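Local structure of carbonic anhydrase (Neosartorya fumigata, 7COI) at residues A[169-174]-A[251-256]; A[182-187]-A[199-204]; A[227-232]-A[267-272]. The protein probably catalyses the reversible hydration of carbon dioxide to hydrogencarbonate and a proton, as a zinc-dependent carbonic anhydrase of the beta class. One frame throughout, in Å; residues are numbered along the deposited sequence.

Contact 1: residues A[169-174]-A[251-256]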
loop_
_atom_site.group_PDB
_atom_site.type_symbol
_atom_site.label_atom_id
_atom_site.label_comp_id
_atom_site.label_asym_id
_atom_site.label_seq_id
_atom_site.Cartn_x
_atom_site.Cartn_y
_atom_site.Cartn_z
ATOM N N HIS A 169 -13.727 17.137 14.762
ATOM C CA HIS A 169 -14.037 15.793 15.285
ATOM C C HIS A 169 -13.609 14.747 14.259
ATOM O O HIS A 169 -13.904 14.950 13.058
ATOM C CB HIS A 169 -15.531 15.625 15.549
ATOM C CG HIS A 169 -16.058 16.628 16.510
ATOM N ND1 HIS A 169 -15.949 16.436 17.868
ATOM C CD2 HIS A 169 -16.652 17.830 16.315
ATOM C CE1 HIS A 169 -16.485 17.471 18.482
ATOM N NE2 HIS A 169 -16.909 18.355 17.553
ATOM N N VAL A 170 -12.951 13.702 14.727
ATOM C CA VAL A 170 -12.743 12.447 13.937
ATOM C C VAL A 170 -13.531 11.353 14.616
ATOM O O VAL A 170 -13.306 11.088 15.802
ATOM C CB VAL A 170 -11.265 12.072 13.757
ATOM C CG1 VAL A 170 -11.167 10.821 12.856
ATOM C CG2 VAL A 170 -10.463 13.226 13.175
ATOM N N VAL A 171 -14.432 10.710 13.878
ATOM C CA VAL A 171 -15.273 9.629 14.387
ATOM C C VAL A 171 -14.863 8.350 13.664
ATOM O O VAL A 171 -14.858 8.358 12.427
ATOM C CB VAL A 171 -16.757 9.953 14.138
ATOM C CG1 VAL A 171 -17.647 8.815 14.575
ATOM C CG2 VAL A 171 -17.163 11.276 14.767
ATOM N N ILE A 172 -14.544 7.309 14.398
ATOM C CA ILE A 172 -14.428 5.943 13.851
ATOM C C ILE A 172 -15.680 5.228 14.291
ATOM O O ILE A 172 -15.921 5.111 15.512
ATOM C CB ILE A 172 -13.134 5.218 14.263
ATOM C CG1 ILE A 172 -11.899 5.986 13.813
ATOM C CG2 ILE A 172 -13.144 3.799 13.708
ATOM C CD1 ILE A 172 -10.590 5.348 14.266
ATOM N N CYS A 173 -16.444 4.741 13.323
ATOM C CA CYS A 173 -17.717 4.051 13.566
ATOM C C CYS A 173 -17.601 2.630 13.051
ATOM O O CYS A 173 -17.498 2.440 11.838
ATOM C CB CYS A 173 -18.867 4.820 12.925
ATOM S SG CYS A 173 -20.466 4.074 13.312
ATOM N N GLY A 174 -17.619 1.672 13.979
ATOM C CA GLY A 174 -17.843 0.250 13.671
ATOM C C GLY A 174 -19.321 -0.073 13.714
ATOM O O GLY A 174 -20.141 0.828 13.979
ATOM N N GLN A 251 -11.059 16.424 18.641
ATOM C CA GLN A 251 -11.520 15.293 19.451
ATOM C C GLN A 251 -11.611 14.071 18.551
ATOM O O GLN A 251 -11.946 14.254 17.363
ATOM C CB GLN A 251 -12.866 15.603 20.067
ATOM C CG GLN A 251 -12.778 16.713 21.108
ATOM C CD GLN A 251 -14.153 17.097 21.588
ATOM O OE1 GLN A 251 -15.064 16.278 21.657
ATOM N NE2 GLN A 251 -14.322 18.372 21.880
ATOM N N VAL A 252 -11.367 12.904 19.137
ATOM C CA VAL A 252 -11.585 11.612 18.438
ATOM C C VAL A 252 -12.634 10.824 19.195
ATOM O O VAL A 252 -12.708 10.942 20.419
ATOM C CB VAL A 252 -10.258 10.857 18.233
ATOM C CG1 VAL A 252 -9.270 11.728 17.498
ATOM C CG2 VAL A 252 -9.665 10.334 19.545
ATOM N N HIS A 253 -13.467 10.084 18.477
ATOM C CA HIS A 253 -14.639 9.389 19.069
ATOM C C HIS A 253 -14.773 8.015 18.443
ATOM O O HIS A 253 -14.651 7.946 17.205
ATOM C CB HIS A 253 -15.932 10.186 18.807
ATOM C CG HIS A 253 -15.822 11.642 19.089
ATOM N ND1 HIS A 253 -16.044 12.130 20.353
ATOM C CD2 HIS A 253 -15.531 12.700 18.301
ATOM C CE1 HIS A 253 -15.874 13.436 20.333
ATOM N NE2 HIS A 253 -15.601 13.820 19.075
ATOM N N GLY A 254 -15.066 7.020 19.264
ATOM C CA GLY A 254 -15.406 5.669 18.812
ATOM C C GLY A 254 -16.879 5.435 18.975
ATOM O O GLY A 254 -17.412 5.708 20.090
ATOM N N LEU A 255 -17.534 4.950 17.908
ATOM C CA LEU A 255 -18.973 4.627 17.919
ATOM C C LEU A 255 -19.151 3.201 17.450
ATOM O O LEU A 255 -18.305 2.705 16.661
ATOM C CB LEU A 255 -19.776 5.547 17.000
ATOM C CG LEU A 255 -19.689 7.038 17.274
ATOM C CD1 LEU A 255 -20.526 7.809 16.269
ATOM C CD2 LEU A 255 -20.171 7.366 18.685
ATOM N N ILE A 256 -20.263 2.597 17.873
ATOM C CA ILE A 256 -20.841 1.388 17.236
ATOM C C ILE A 256 -22.244 1.727 16.748
ATOM O O ILE A 256 -23.069 2.271 17.528
ATOM C CB ILE A 256 -20.838 0.172 18.170
ATOM C CG1 ILE A 256 -19.414 -0.270 18.538
ATOM C CG2 ILE A 256 -21.662 -0.941 17.572
ATOM C CD1 ILE A 256 -18.554 -0.839 17.406
#
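His169 to Gly174 and Gln251 to Ile256 are neighbouring parallel strands in the central sheet of the beta-carbonic anhydrase fold, joined in register from His169 beside Gln251 to Gly174 beside Ile256. Backbone N-H groups of Val170, Ile172 and Gly174 donate to Gln251 O, His253 O and Leu255 O, while those of His253 and Leu255 return to Val170 O and Ile172 O. On the face carrying His169, Val171, Cys173, Gln251, His253 and Leu255, a bond between two imidazoles adds to this pairing. His253 has CG anti to its carbonyl carbon, beside the backbone N (chi1 -47°); the end of the ring comes nearer the first strand, and NE2 meets His169 ND1 at 2.9 Å. Either nitrogen could be the donor. The rings meet rim to rim, their planes 34° apart, each presenting its nitrogen near the plane of the other. Gln251 runs beside His169 in the same direction, with its amide plane turned 81° from the imidazole, and brings OE1 to 3.7 Å from His169 CE1 at the ring edge. Farther along, Val171 CG1 lies 3.5 Å from Leu255 CD1, closer than ordinary van der Waals contact. This face is also a subunit boundary, since Phe81 of the second subunit stacks on the His253 ring and packs against Val171 and Leu255. The other face, with Val170, Ile172, Val252 and Ile256, is covered by helix 216-236. At the end nearest the metal, Gly174 directly precedes the zinc ligand His175; there Ile256 CD1 comes to 3.8 Å from Gly174 C.

Contact 2: residues A[182-187]-A[199-204]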
loop_
_atom_site.group_PDB
_atom_site.type_symbol
_atom_site.label_atom_id
_atom_site.label_comp_id
_atom_site.label_asym_id
_atom_site.label_seq_id
_atom_site.Cartn_x
_atom_site.Cartn_y
_atom_site.Cartn_z
ATOM N N ALA A 182 -16.529 -10.434 11.004
ATOM C CA ALA A 182 -16.891 -11.881 10.999
ATOM C C ALA A 182 -15.853 -12.694 10.199
ATOM O O ALA A 182 -15.438 -13.792 10.640
ATOM C CB ALA A 182 -18.287 -12.077 10.480
ATOM N N ALA A 183 -15.409 -12.195 9.045
ATOM C CA ALA A 183 -14.392 -12.878 8.213
ATOM C C ALA A 183 -13.128 -13.118 9.050
ATOM O O ALA A 183 -12.533 -14.225 8.968
ATOM C CB ALA A 183 -14.104 -12.060 6.985
ATOM N N ALA A 184 -12.701 -12.124 9.845
ATOM C CA ALA A 184 -11.475 -12.225 10.656
ATOM C C ALA A 184 -11.617 -13.313 11.737
ATOM O O ALA A 184 -10.595 -13.842 12.177
ATOM C CB ALA A 184 -11.116 -10.890 11.258
ATOM N N LEU A 185 -12.838 -13.594 12.196
ATOM C CA LEU A 185 -13.088 -14.635 13.237
ATOM C C LEU A 185 -13.224 -16.029 12.595
ATOM O O LEU A 185 -13.276 -17.031 13.359
ATOM C CB LEU A 185 -14.361 -14.255 14.004
ATOM C CG LEU A 185 -14.192 -13.100 14.988
ATOM C CD1 LEU A 185 -15.552 -12.493 15.356
ATOM C CD2 LEU A 185 -13.432 -13.553 16.230
ATOM N N GLY A 186 -13.326 -16.108 11.275
ATOM C CA GLY A 186 -13.311 -17.373 10.492
ATOM C C GLY A 186 -11.898 -17.756 10.061
ATOM O O GLY A 186 -10.958 -17.015 10.351
ATOM N N ASN A 187 -11.725 -18.881 9.399
ATOM C CA ASN A 187 -10.385 -19.330 8.950
ATOM C C ASN A 187 -10.504 -19.816 7.511
ATOM O O ASN A 187 -9.766 -20.723 7.116
ATOM C CB ASN A 187 -9.754 -20.310 9.941
ATOM C CG ASN A 187 -9.415 -19.654 11.259
ATOM O OD1 ASN A 187 -8.271 -19.237 11.495
ATOM N ND2 ASN A 187 -10.416 -19.513 12.107
ATOM N N PRO A 199 -5.102 -6.760 10.709
ATOM C CA PRO A 199 -5.247 -6.070 11.995
ATOM C C PRO A 199 -6.337 -6.644 12.905
ATOM O O PRO A 199 -6.154 -6.649 14.124
ATOM C CB PRO A 199 -5.571 -4.625 11.596
ATOM C CG PRO A 199 -4.864 -4.460 10.253
ATOM C CD PRO A 199 -5.104 -5.798 9.583
ATOM N N LEU A 200 -7.425 -7.118 12.298
ATOM C CA LEU A 200 -8.529 -7.768 13.023
ATOM C C LEU A 200 -8.049 -9.121 13.553
ATOM O O LEU A 200 -8.373 -9.424 14.705
ATOM C CB LEU A 200 -9.729 -7.893 12.103
ATOM C CG LEU A 200 -10.477 -6.594 11.835
ATOM C CD1 LEU A 200 -11.422 -6.759 10.667
ATOM C CD2 LEU A 200 -11.261 -6.188 13.066
ATOM N N ARG A 201 -7.285 -9.891 12.772
ATOM C CA ARG A 201 -6.728 -11.187 13.266
ATOM C C ARG A 201 -5.680 -10.942 14.348
ATOM O O ARG A 201 -5.576 -11.776 15.263
ATOM C CB ARG A 201 -6.208 -12.043 12.125
ATOM C CG ARG A 201 -7.278 -12.537 11.185
ATOM C CD ARG A 201 -6.670 -13.431 10.146
ATOM N NE ARG A 201 -7.720 -13.792 9.229
ATOM C CZ ARG A 201 -8.532 -14.813 9.402
ATOM N NH1 ARG A 201 -8.345 -15.625 10.436
ATOM N NH2 ARG A 201 -9.487 -15.037 8.518
ATOM N N GLN A 202 -4.964 -9.813 14.316
ATOM C CA GLN A 202 -3.993 -9.499 15.387
ATOM C C GLN A 202 -4.771 -9.286 16.705
ATOM O O GLN A 202 -4.316 -9.785 17.777
ATOM C CB GLN A 202 -3.171 -8.267 15.024
ATOM C CG GLN A 202 -2.257 -8.507 13.816
ATOM C CD GLN A 202 -1.525 -7.246 13.441
ATOM O OE1 GLN A 202 -2.095 -6.158 13.418
ATOM N NE2 GLN A 202 -0.243 -7.386 13.176
ATOM N N LEU A 203 -5.891 -8.558 16.634
ATOM C CA LEU A 203 -6.768 -8.331 17.807
ATOM C C LEU A 203 -7.365 -9.663 18.257
ATOM O O LEU A 203 -7.410 -9.898 19.490
ATOM C CB LEU A 203 -7.858 -7.312 17.460
ATOM C CG LEU A 203 -7.381 -5.882 17.328
ATOM C CD1 LEU A 203 -8.470 -5.022 16.702
ATOM C CD2 LEU A 203 -6.952 -5.336 18.692
ATOM N N ARG A 204 -7.767 -10.507 17.310
ATOM C CA ARG A 204 -8.308 -11.846 17.649
ATOM C C ARG A 204 -7.261 -12.653 18.450
ATOM O O ARG A 204 -7.618 -13.247 19.513
ATOM C CB ARG A 204 -8.715 -12.562 16.373
ATOM C CG ARG A 204 -9.250 -13.959 16.615
ATOM C CD ARG A 204 -9.607 -14.602 15.297
ATOM N NE ARG A 204 -10.009 -15.980 15.482
ATOM C CZ ARG A 204 -10.181 -16.856 14.519
ATOM N NH1 ARG A 204 -10.012 -16.505 13.247
ATOM N NH2 ARG A 204 -10.515 -18.093 14.846
#
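The C-terminal end of helix 179-185, which begins just after the zinc ligand Cys178, is held against helix 193-206 by two arginines that reach carbonyls at and just beyond the end of the helix. Ala184 CB meets Leu200 CB at 3.4 Å, tighter than ordinary van der Waals contact. Arg201, the next residue, and Arg204, one turn on from Leu200, reach across with chains extended from CG to NE. Arg204 has CG anti to its backbone N (chi1 179°), and its NH1 donates to Ala184 O at 2.9 Å, with a weak second bond to Gly186 O. Leu185 O sits over one face of the same guanidinium, offset toward the rim. Arg201 comes end-on to Gly186 O, which takes bonds from both NH1 (3.0 Å) and NH2 (3.1 Å); NH1 approaches nearly along the C=O axis, whereas NH2 lies above the carbonyl plane. Lying near the C-terminal end of a helix, the two cations would be expected to be electrostatically favourable. Arg201 NH1 is also hydrogen-bonded to Ser282 O of the third subunit, and Arg204 packs on that same serine, which ties the helix end to the tetramer. Across one face of the Arg201 guanidinium, Ala184 O stands 3.3 Å above the plane.

Contact 3: residues A[227-232]-A[267-272]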
loop_
_atom_site.group_PDB
_atom_site.type_symbol
_atom_site.label_atom_id
_atom_site.label_comp_id
_atom_site.label_asym_id
_atom_site.label_seq_id
_atom_site.Cartn_x
_atom_site.Cartn_y
_atom_site.Cartn_z
ATOM N N ASN A 227 -11.728 -3.269 17.508
ATOM C CA ASN A 227 -11.228 -2.696 16.223
ATOM C C ASN A 227 -11.383 -1.179 16.231
ATOM O O ASN A 227 -10.447 -0.456 15.773
ATOM C CB ASN A 227 -11.927 -3.367 15.048
ATOM C CG ASN A 227 -11.409 -2.862 13.726
ATOM O OD1 ASN A 227 -10.194 -2.806 13.540
ATOM N ND2 ASN A 227 -12.329 -2.456 12.846
ATOM N N VAL A 228 -12.520 -0.657 16.713
ATOM C CA VAL A 228 -12.726 0.813 16.787
ATOM C C VAL A 228 -11.674 1.369 17.747
ATOM O O VAL A 228 -11.052 2.372 17.434
ATOM C CB VAL A 228 -14.163 1.174 17.224
ATOM C CG1 VAL A 228 -14.273 2.649 17.563
ATOM C CG2 VAL A 228 -15.192 0.773 16.154
ATOM N N LYS A 229 -11.469 0.735 18.889
ATOM C CA LYS A 229 -10.520 1.293 19.898
ATOM C C LYS A 229 -9.091 1.281 19.346
ATOM O O LYS A 229 -8.358 2.242 19.545
ATOM C CB LYS A 229 -10.669 0.506 21.196
ATOM C CG LYS A 229 -11.934 0.835 21.967
ATOM C CD LYS A 229 -12.228 -0.186 23.059
ATOM C CE LYS A 229 -13.519 0.083 23.804
ATOM N NZ LYS A 229 -13.898 -1.049 24.682
ATOM N N GLU A 230 -8.692 0.211 18.676
ATOM C CA GLU A 230 -7.358 0.070 18.057
ATOM C C GLU A 230 -7.223 1.111 16.944
ATOM O O GLU A 230 -6.120 1.710 16.806
ATOM C CB GLU A 230 -7.138 -1.359 17.548
ATOM C CG GLU A 230 -5.676 -1.642 17.222
ATOM C CD GLU A 230 -4.727 -1.557 18.420
ATOM O OE1 GLU A 230 -5.229 -1.698 19.571
ATOM O OE2 GLU A 230 -3.501 -1.349 18.194
ATOM N N GLY A 231 -8.301 1.380 16.201
ATOM C CA GLY A 231 -8.273 2.399 15.131
ATOM C C GLY A 231 -8.065 3.772 15.720
ATOM O O GLY A 231 -7.347 4.557 15.134
ATOM N N LEU A 232 -8.648 4.080 16.886
ATOM C CA LEU A 232 -8.468 5.408 17.524
ATOM C C LEU A 232 -7.006 5.552 17.967
ATOM O O LEU A 232 -6.460 6.643 17.865
ATOM C CB LEU A 232 -9.407 5.553 18.728
ATOM C CG LEU A 232 -10.891 5.704 18.428
ATOM C CD1 LEU A 232 -11.702 5.591 19.708
ATOM C CD2 LEU A 232 -11.218 6.993 17.715
ATOM N N LEU A 267 -18.434 4.388 22.509
ATOM C CA LEU A 267 -17.508 3.510 23.262
ATOM C C LEU A 267 -16.724 4.360 24.257
ATOM O O LEU A 267 -16.332 5.518 23.874
ATOM C CB LEU A 267 -16.565 2.821 22.280
ATOM C CG LEU A 267 -17.278 1.950 21.253
ATOM C CD1 LEU A 267 -16.275 1.282 20.347
ATOM C CD2 LEU A 267 -18.173 0.938 21.942
ATOM N N ASP A 268 -16.505 3.805 25.458
ATOM C CA ASP A 268 -15.685 4.416 26.543
ATOM C C ASP A 268 -14.293 4.762 26.021
ATOM O O ASP A 268 -13.846 5.910 26.216
ATOM C CB ASP A 268 -15.559 3.475 27.741
ATOM C CG ASP A 268 -16.884 3.208 28.429
ATOM O OD1 ASP A 268 -17.673 4.169 28.574
ATOM O OD2 ASP A 268 -17.118 2.039 28.805
ATOM N N ALA A 269 -13.630 3.800 25.388
ATOM C CA ALA A 269 -12.389 4.043 24.618
ATOM C C ALA A 269 -11.424 4.904 25.462
ATOM O O ALA A 269 -10.791 5.837 24.909
ATOM C CB ALA A 269 -12.758 4.692 23.295
ATOM N N ALA A 270 -11.321 4.601 26.763
ATOM C CA ALA A 270 -10.409 5.265 27.718
ATOM C C ALA A 270 -8.966 4.826 27.431
ATOM O O ALA A 270 -8.740 3.642 27.100
ATOM C CB ALA A 270 -10.827 4.952 29.138
ATOM N N GLU A 271 -8.034 5.773 27.517
ATOM C CA GLU A 271 -6.577 5.522 27.660
ATOM C C GLU A 271 -6.084 6.397 28.810
ATOM O O GLU A 271 -6.446 7.570 28.910
ATOM C CB GLU A 271 -5.816 5.855 26.368
ATOM C CG GLU A 271 -5.620 4.685 25.412
ATOM C CD GLU A 271 -4.666 4.966 24.252
ATOM O OE1 GLU A 271 -3.785 4.146 23.984
ATOM O OE2 GLU A 271 -4.817 6.003 23.607
ATOM N N PRO A 272 -5.220 5.883 29.714
ATOM C CA PRO A 272 -4.523 6.753 30.664
ATOM C C PRO A 272 -3.899 7.946 29.914
ATOM O O PRO A 272 -3.423 7.766 28.805
ATOM C CB PRO A 272 -3.451 5.840 31.284
ATOM C CG PRO A 272 -3.999 4.433 31.098
ATOM C CD PRO A 272 -4.831 4.469 29.832
#
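Val228 CG1 lies anti to its backbone N (chi1 169°), on the side of helix 216-236 that faces Leu267, whose own CG is anti to the carbonyl carbon (chi1 -60°). The two side chains cross obliquely, and Leu267 CD1 settles against the valine branch, 3.7 Å from Val228 CG1 and 3.8 Å from Val228 CB. One turn farther along the helix, Leu232 presents CD1 to the CB of Ala269 at 3.8 Å. Lys229 lies between these two apolar touches in sequence. Its chain, extended beyond CG, touches the loop with its methylenes: CG is 4.2 Å from Ala269 CB and CE 4.0 Å from Ala269 N. The contact thus lays the loop after strand 264-266 against the helix, beside the sheet. On their sheet side Val228 and Leu267 both also touch Ile256 of strand 251-257, and Leu232 touches Val252, so the helix, the loop and the sheet share this apolar cluster. Beyond it Glu271 forms a salt bridge with Arg279 of the following helix 273-283. Ala269 is poorly ordered, and its part in the contact is correspondingly less certain. No hydrogen bond crosses between the two segments, and Lys229 NZ stays 6.1 Å from Asp268 OD2; the cohesion here is therefore apolar, with charge attraction at most a weak, long-range addition.

Contact 1 joins the middle strand of the sheet to its neighbour, and contact 3 lies against one side of it: their centres are 9 Å apart, with Val228 packed on Gly174 and Gly254, and Leu267 probably hydrogen-bonded to Gly254. Their segments alternate along the chain. Contact 2 falls between the two strands of contact 1 in sequence, yet its centre is 21 Å from theirs, and the two do not touch. Helix 216-236 bridges the gap, since Asn227 of contact 3 packs on Leu200 and Leu203 of contact 2. The zinc ligands His175 and Cys178 lie between segments 169-174 and 182-187; contact 1 meets the second subunit and contact 2 the third, so elements next to the metal site also take part in subunit contacts.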